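Local coordinates for protein beta-glucosidase (Chaetomella raphigera, PDB 6JXG) that probably hydrolyses terminal, non-reducing beta-D-glucosyl residues, releasing beta-D-glucose, as a secreted glycoside hydrolase family 3 enzyme of cellulose breakdown, at residues P129-A137 / K648-I656; Y531-G541 / D558-I567. All coordinates share one frame; numbering follows the deposited sequence.

Contact 1: residues P129-A137 / K648-I656; sequences PDPYLNGLA and KQLRGFDKI
The backbones come nearest where Tyr132 faces Arg651, and helix 131-137 runs 7.7 Å from strand 649-656 with axes at 39°. This is a domain interface of the family 3 fold: the first turns of a helix of the N-terminal domain lie on an edge strand of the fibronectin type III-like domain. The strand carries a classic beta bulge, Arg651 and Gly652 both facing Leu634. Tyr132 CG is anti to the backbone N (chi1 -177°), which lays the ring over the Arg651-Gly652 backbone, and Arg651 CA sits 3.8 Å from the ring centroid in a CH-pi contact over the face. Leu136 CD2 sits near the rim of the opposite face. Phe653 turns its CE1 to Tyr132 CE2 at 3.7 Å, while Leu133 CD1 makes an off-centre CH-pi contact with the Phe653 ring. Leu650 CD2 touches Asp130 OD2, at 3.4 Å, and Tyr132 CD2. Asp130 is the helix N-cap. Its OD2 takes a nearly straight bond from Leu133 N (2.9 Å, 176°) on the anti lone pair. OD1 is held by Tyr559 and Arg560. Arg651 NE bonds to Asp674 O. One water bridges the segments, donating to Asp130 OD1 and to Leu650 O, each at 2.8 Å.

Contact 2: residues Y531-G541 / D558-I567; sequences YTIAKQASDYG and DYRHFDQANI
Thr532 and Asp558 meet at the start of helix 559-564, a short helix packed against the 531-541 loop within the family 3 C-terminal domain. Asp558 holds the N-cap position, but its side chain makes no capping bond. With chi1 at -161° the carboxylate instead reaches across to Thr532 with both oxygens. OD1 accepts from Thr532 N on its syn lone pair (2.8 Å, 165°). OD2 accepts from Thr532 OG1 at 2.8 Å, met from above the carboxylate plane. An alanine here would remove both acceptors and is likely to leave the amide and hydroxyl of Thr532 without their mates, so that the loop is held less firmly to the helix start. Tyr559 brings its CB near the same hydroxyl, while its OH bonds outside this contact, to Asp130 and to Leu650 N. His561 points at the loop, and a water joins its NE2 to Ser538 O. Phe562 wedges into the loop. Thr532 CG2 stands over the centre of one ring face, 3.7 Å from the centroid. Asp539 O lies over the opposite face, offset toward the rim. The edge of the Phe562 ring meets the face of Tyr540 in a T-shaped pair, planes at 83°. Ala534 CB touches another part of that edge. The Tyr540 hydroxyl ties the loop to itself, donating to Thr532 O at 2.6 Å and accepting from Ala534 N. After the helix, Asn566 takes positive phi in a Schellman motif. Beyond it, Ile567 CG2 rests 3.6 Å from Asp539 OD2.

How the contacts relate
Both contacts are largely buried, but contact 1 joins two domains and contact 2 closes a loop on a nearby helix of one domain. Contact 2 also has a more exposed margin, at Gly541. Contact 1 has no clear direct hydrogen bond between its segments and relies on ring faces, aliphatic groups and a water. Contact 2 adds a two-pronged carboxylate grip to its aromatic packing. They share no segment, yet they touch. Helix 559-564 meets the other two domains: Arg560 NH1 forms a salt bridge with Asp130 OD1, which Tyr559 OH also reaches, and Arg560 NH2 reaches Gln649 OE1. Residues 558-567 thus connect all three domains.

Contact 1: residues P129-A137 / K648-I656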
# COMPACT_ATOMS: atom_id res chain seq x y z
N PRO A 129 1.98 0.11 8.24
CA PRO A 129 1.63 -0.67 9.41
C PRO A 129 0.68 0.02 10.40
O PRO A 129 0.39 -0.55 11.46
CB PRO A 129 3.00 -0.94 10.10
CG PRO A 129 3.81 0.22 9.72
CD PRO A 129 3.40 0.52 8.27
N ASP A 130 0.12 1.16 10.02
CA ASP A 130 -1.00 1.75 10.73
C ASP A 130 -2.34 1.37 10.10
O ASP A 130 -2.60 1.66 8.93
CB ASP A 130 -0.94 3.27 10.75
CG ASP A 130 -2.05 3.84 11.58
OD1 ASP A 130 -1.89 3.76 12.84
OD2 ASP A 130 -3.08 4.28 11.00
N PRO A 131 -3.21 0.69 10.86
CA PRO A 131 -4.38 0.17 10.19
C PRO A 131 -5.35 1.25 9.73
O PRO A 131 -6.09 1.01 8.75
CB PRO A 131 -5.02 -0.72 11.29
CG PRO A 131 -4.52 -0.20 12.59
CD PRO A 131 -3.09 0.23 12.23
N TYR A 132 -5.41 2.41 10.42
CA TYR A 132 -6.36 3.45 10.05
C TYR A 132 -5.94 4.07 8.71
O TYR A 132 -6.78 4.24 7.77
CB TYR A 132 -6.43 4.54 11.15
CG TYR A 132 -7.44 5.58 10.84
CD1 TYR A 132 -8.77 5.39 11.14
CD2 TYR A 132 -7.08 6.74 10.17
CE1 TYR A 132 -9.73 6.40 10.84
CE2 TYR A 132 -8.01 7.67 9.83
CZ TYR A 132 -9.33 7.51 10.17
OH TYR A 132 -10.23 8.55 9.79
N LEU A 133 -4.68 4.49 8.63
CA LEU A 133 -4.15 5.05 7.37
C LEU A 133 -4.29 4.07 6.24
O LEU A 133 -4.70 4.40 5.10
CB LEU A 133 -2.67 5.44 7.52
CG LEU A 133 -1.92 6.01 6.30
CD1 LEU A 133 -2.62 7.25 5.82
CD2 LEU A 133 -0.50 6.32 6.67
N ASN A 134 -3.88 2.84 6.53
CA ASN A 134 -3.98 1.74 5.57
C ASN A 134 -5.41 1.57 5.03
O ASN A 134 -5.67 1.62 3.81
CB ASN A 134 -3.44 0.47 6.21
CG ASN A 134 -3.15 -0.64 5.22
OD1 ASN A 134 -4.00 -0.99 4.41
ND2 ASN A 134 -1.92 -1.16 5.26
N GLY A 135 -6.35 1.46 5.94
CA GLY A 135 -7.79 1.41 5.61
C GLY A 135 -8.32 2.58 4.77
O GLY A 135 -8.94 2.29 3.78
N LEU A 136 -8.01 3.84 5.10
CA LEU A 136 -8.39 4.98 4.26
C LEU A 136 -7.74 4.92 2.85
O LEU A 136 -8.38 5.25 1.85
CB LEU A 136 -8.08 6.34 4.93
CG LEU A 136 -9.26 6.97 5.72
CD1 LEU A 136 -10.51 7.35 4.91
CD2 LEU A 136 -9.67 6.05 6.82
N ALA A 137 -6.50 4.48 2.79
CA ALA A 137 -5.85 4.30 1.51
C ALA A 137 -6.53 3.19 0.67
O ALA A 137 -6.77 3.39 -0.52
CB ALA A 137 -4.37 4.06 1.66
N LYS A 648 -1.61 5.58 21.97
CA LYS A 648 -2.10 6.50 20.94
C LYS A 648 -2.37 5.65 19.68
O LYS A 648 -1.52 4.81 19.25
CB LYS A 648 -1.00 7.53 20.55
CG LYS A 648 -0.90 8.81 21.40
CD LYS A 648 0.27 9.72 20.99
CE LYS A 648 1.61 9.11 21.42
NZ LYS A 648 2.85 9.89 21.42
N GLN A 649 -3.51 5.86 19.06
CA GLN A 649 -3.80 5.17 17.77
C GLN A 649 -4.35 6.19 16.81
O GLN A 649 -5.32 6.90 17.14
CB GLN A 649 -4.88 4.14 18.01
CG GLN A 649 -4.36 2.96 18.78
CD GLN A 649 -5.34 1.83 18.76
OE1 GLN A 649 -5.29 0.98 17.88
NE2 GLN A 649 -6.25 1.82 19.69
N LEU A 650 -3.78 6.25 15.61
CA LEU A 650 -4.21 7.19 14.62
C LEU A 650 -5.65 6.94 14.31
O LEU A 650 -5.98 5.79 14.02
CB LEU A 650 -3.41 7.03 13.33
CG LEU A 650 -3.66 8.11 12.30
CD1 LEU A 650 -3.16 9.49 12.62
CD2 LEU A 650 -3.27 7.70 10.87
N ARG A 651 -6.50 7.97 14.42
CA ARG A 651 -7.91 7.87 14.02
C ARG A 651 -8.43 9.01 13.17
O ARG A 651 -9.66 9.13 12.92
CB ARG A 651 -8.81 7.64 15.26
CG ARG A 651 -8.52 6.37 16.05
CD ARG A 651 -8.80 5.09 15.27
NE ARG A 651 -8.94 3.92 16.11
CZ ARG A 651 -8.28 2.77 16.00
NH1 ARG A 651 -7.35 2.59 15.05
NH2 ARG A 651 -8.54 1.81 16.84
N GLY A 652 -7.52 9.82 12.65
CA GLY A 652 -7.92 10.91 11.76
C GLY A 652 -6.70 11.59 11.18
O GLY A 652 -5.66 11.62 11.80
N PHE A 653 -6.84 12.10 9.97
CA PHE A 653 -5.82 12.96 9.40
C PHE A 653 -6.46 13.83 8.38
O PHE A 653 -7.47 13.43 7.76
CB PHE A 653 -4.64 12.15 8.82
CG PHE A 653 -5.03 11.16 7.74
CD1 PHE A 653 -5.46 9.89 8.07
CD2 PHE A 653 -4.93 11.50 6.40
CE1 PHE A 653 -5.85 9.01 7.08
CE2 PHE A 653 -5.26 10.62 5.39
CZ PHE A 653 -5.69 9.33 5.73
N ASP A 654 -5.91 14.99 8.15
CA ASP A 654 -6.50 15.95 7.21
C ASP A 654 -5.38 16.86 6.72
O ASP A 654 -4.65 17.44 7.50
CB ASP A 654 -7.61 16.76 7.94
CG ASP A 654 -8.45 17.63 6.99
OD1 ASP A 654 -8.37 17.38 5.73
OD2 ASP A 654 -9.15 18.56 7.50
N LYS A 655 -5.22 17.00 5.40
CA LYS A 655 -4.08 17.70 4.86
C LYS A 655 -4.55 19.09 4.38
O LYS A 655 -5.48 19.15 3.57
CB LYS A 655 -3.48 16.88 3.71
CG LYS A 655 -2.13 17.42 3.17
CD LYS A 655 -1.44 16.43 2.26
CE LYS A 655 0.05 16.71 2.09
NZ LYS A 655 0.71 15.76 1.17
N ILE A 656 -3.92 20.16 4.85
CA ILE A 656 -4.37 21.51 4.55
C ILE A 656 -3.27 22.34 3.96
O ILE A 656 -2.14 22.37 4.43
CB ILE A 656 -4.96 22.20 5.80
CG1 ILE A 656 -5.56 23.55 5.48
CG2 ILE A 656 -3.97 22.29 6.94
CD1 ILE A 656 -6.41 24.12 6.61
O HOH W 1 -4.47 3.47 13.75

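Contact 2: residues Y531-G541 / D558-I567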
# COMPACT_ATOMS: atom_id res chain seq x y z
N TYR A 531 5.78 5.07 8.51
CA TYR A 531 6.39 4.11 9.42
C TYR A 531 7.44 4.80 10.27
O TYR A 531 7.71 5.98 10.09
CB TYR A 531 6.97 2.95 8.63
CG TYR A 531 7.73 3.39 7.38
CD1 TYR A 531 8.84 4.21 7.47
CD2 TYR A 531 7.33 2.96 6.10
CE1 TYR A 531 9.51 4.62 6.36
CE2 TYR A 531 8.01 3.37 4.98
CZ TYR A 531 9.10 4.21 5.12
OH TYR A 531 9.77 4.58 3.98
N THR A 532 7.94 4.10 11.26
CA THR A 532 8.92 4.66 12.17
C THR A 532 10.30 4.38 11.72
O THR A 532 10.56 3.25 11.26
CB THR A 532 8.73 4.08 13.59
OG1 THR A 532 7.45 4.36 14.08
CG2 THR A 532 9.75 4.63 14.61
N ILE A 533 11.20 5.40 11.83
CA ILE A 533 12.63 5.24 11.60
C ILE A 533 13.31 5.24 12.99
O ILE A 533 13.38 6.27 13.70
CB ILE A 533 13.21 6.33 10.68
CG1 ILE A 533 12.57 6.23 9.30
CG2 ILE A 533 14.75 6.28 10.60
CD1 ILE A 533 13.12 7.17 8.28
N ALA A 534 13.72 4.04 13.39
CA ALA A 534 14.34 3.80 14.70
C ALA A 534 15.83 4.18 14.69
O ALA A 534 16.47 4.37 13.61
CB ALA A 534 14.21 2.38 15.03
N LYS A 535 16.39 4.25 15.88
CA LYS A 535 17.81 4.48 16.05
C LYS A 535 18.65 3.19 15.94
O LYS A 535 19.84 3.26 15.59
CB LYS A 535 18.11 5.13 17.40
CG LYS A 535 17.41 6.45 17.61
CD LYS A 535 18.01 7.14 18.80
CE LYS A 535 17.10 8.21 19.30
NZ LYS A 535 17.77 8.69 20.57
N GLN A 536 18.02 2.06 16.18
CA GLN A 536 18.57 0.75 15.91
C GLN A 536 17.47 -0.25 15.55
O GLN A 536 16.34 -0.19 16.03
CB GLN A 536 19.33 0.23 17.14
CG GLN A 536 18.50 -0.11 18.34
CD GLN A 536 19.29 -0.18 19.68
OE1 GLN A 536 18.72 -0.09 20.74
NE2 GLN A 536 20.53 -0.37 19.61
N ALA A 537 17.84 -1.25 14.75
CA ALA A 537 16.89 -2.24 14.26
C ALA A 537 16.17 -3.04 15.36
O ALA A 537 14.97 -3.37 15.22
CB ALA A 537 17.59 -3.21 13.24
N SER A 538 16.83 -3.31 16.51
CA SER A 538 16.18 -4.10 17.58
C SER A 538 15.01 -3.37 18.27
O SER A 538 14.17 -4.00 18.87
CB SER A 538 17.25 -4.53 18.64
OG SER A 538 17.84 -3.37 19.18
N ASP A 539 14.97 -2.04 18.16
CA ASP A 539 13.90 -1.21 18.67
C ASP A 539 12.51 -1.52 18.05
O ASP A 539 11.50 -1.24 18.68
CB ASP A 539 14.20 0.28 18.43
CG ASP A 539 15.32 0.84 19.39
OD1 ASP A 539 15.71 0.14 20.37
OD2 ASP A 539 15.73 2.00 19.15
N TYR A 540 12.45 -2.04 16.82
CA TYR A 540 11.09 -2.35 16.21
C TYR A 540 10.41 -3.47 16.97
O TYR A 540 9.17 -3.54 17.01
CB TYR A 540 11.14 -2.69 14.71
CG TYR A 540 11.52 -1.55 13.90
CD1 TYR A 540 10.56 -0.65 13.45
CD2 TYR A 540 12.82 -1.33 13.57
CE1 TYR A 540 10.92 0.42 12.69
CE2 TYR A 540 13.20 -0.23 12.81
CZ TYR A 540 12.27 0.67 12.41
OH TYR A 540 12.62 1.77 11.69
N GLY A 541 11.21 -4.34 17.62
CA GLY A 541 10.65 -5.48 18.34
C GLY A 541 10.08 -6.56 17.46
O GLY A 541 9.42 -7.48 17.96
N ASP A 558 5.09 -1.11 14.98
CA ASP A 558 5.56 0.20 14.64
C ASP A 558 5.42 1.16 15.85
O ASP A 558 5.79 0.80 16.97
CB ASP A 558 4.92 0.72 13.31
CG ASP A 558 5.71 1.86 12.68
OD1 ASP A 558 6.71 1.67 11.89
OD2 ASP A 558 5.30 2.98 12.98
N TYR A 559 4.90 2.36 15.64
CA TYR A 559 4.89 3.40 16.69
C TYR A 559 4.16 3.01 17.97
O TYR A 559 4.46 3.53 19.03
CB TYR A 559 4.37 4.76 16.18
CG TYR A 559 2.87 4.81 15.85
CD1 TYR A 559 1.98 5.36 16.73
CD2 TYR A 559 2.38 4.29 14.64
CE1 TYR A 559 0.62 5.40 16.48
CE2 TYR A 559 1.05 4.40 14.36
CZ TYR A 559 0.16 4.91 15.29
OH TYR A 559 -1.20 4.95 15.01
N ARG A 560 3.15 2.15 17.84
CA ARG A 560 2.44 1.60 19.01
C ARG A 560 3.43 0.94 19.98
O ARG A 560 3.30 1.10 21.19
CB ARG A 560 1.41 0.58 18.54
CG ARG A 560 0.24 1.15 17.73
CD ARG A 560 -0.48 0.02 16.95
NE ARG A 560 -1.89 0.39 16.67
CZ ARG A 560 -2.28 1.23 15.72
NH1 ARG A 560 -1.36 1.76 14.92
NH2 ARG A 560 -3.57 1.62 15.62
N HIS A 561 4.40 0.22 19.45
CA HIS A 561 5.48 -0.35 20.26
C HIS A 561 6.43 0.66 20.84
O HIS A 561 6.73 0.62 22.06
CB HIS A 561 6.25 -1.40 19.47
CG HIS A 561 7.51 -1.86 20.12
ND1 HIS A 561 7.55 -2.62 21.27
CD2 HIS A 561 8.79 -1.70 19.72
CE1 HIS A 561 8.81 -2.88 21.57
NE2 HIS A 561 9.58 -2.34 20.64
N PHE A 562 6.91 1.55 20.01
CA PHE A 562 7.83 2.61 20.49
C PHE A 562 7.14 3.36 21.63
O PHE A 562 7.80 3.64 22.68
CB PHE A 562 8.29 3.54 19.38
CG PHE A 562 9.21 2.89 18.39
CD1 PHE A 562 10.56 3.10 18.44
CD2 PHE A 562 8.71 2.03 17.39
CE1 PHE A 562 11.41 2.53 17.55
CE2 PHE A 562 9.58 1.38 16.51
CZ PHE A 562 10.94 1.64 16.58
N ASP A 563 5.85 3.68 21.43
CA ASP A 563 5.12 4.44 22.43
C ASP A 563 4.96 3.58 23.72
O ASP A 563 5.26 4.03 24.83
CB ASP A 563 3.72 4.89 21.91
CG ASP A 563 3.79 5.86 20.79
OD1 ASP A 563 4.88 6.40 20.51
OD2 ASP A 563 2.71 6.17 20.19
N GLN A 564 4.52 2.34 23.59
CA GLN A 564 4.21 1.49 24.78
C GLN A 564 5.47 1.15 25.58
O GLN A 564 5.44 1.02 26.79
CB GLN A 564 3.54 0.18 24.36
CG GLN A 564 3.19 -0.78 25.53
CD GLN A 564 2.29 -0.16 26.59
OE1 GLN A 564 2.38 -0.50 27.79
NE2 GLN A 564 1.39 0.72 26.17
N ALA A 565 6.56 1.00 24.90
CA ALA A 565 7.80 0.63 25.52
C ALA A 565 8.65 1.82 25.85
O ALA A 565 9.75 1.64 26.35
CB ALA A 565 8.54 -0.29 24.56
N ASN A 566 8.19 3.04 25.54
CA ASN A 566 8.93 4.22 25.78
C ASN A 566 10.28 4.26 25.09
O ASN A 566 11.24 4.63 25.73
CB ASN A 566 9.09 4.38 27.31
CG ASN A 566 7.73 4.55 27.97
OD1 ASN A 566 7.17 3.61 28.48
ND2 ASN A 566 7.17 5.75 27.85
N ILE A 567 10.34 3.89 23.79
CA ILE A 567 11.58 3.93 23.03
C ILE A 567 11.51 5.14 22.14
O ILE A 567 10.50 5.31 21.44
CB ILE A 567 11.74 2.65 22.14
CG1 ILE A 567 11.88 1.42 23.01
CG2 ILE A 567 12.95 2.84 21.24
CD1 ILE A 567 11.70 0.06 22.35
O HOH W 2 12.24 -3.51 21.00
O HOH W 3 7.38 -2.68 15.12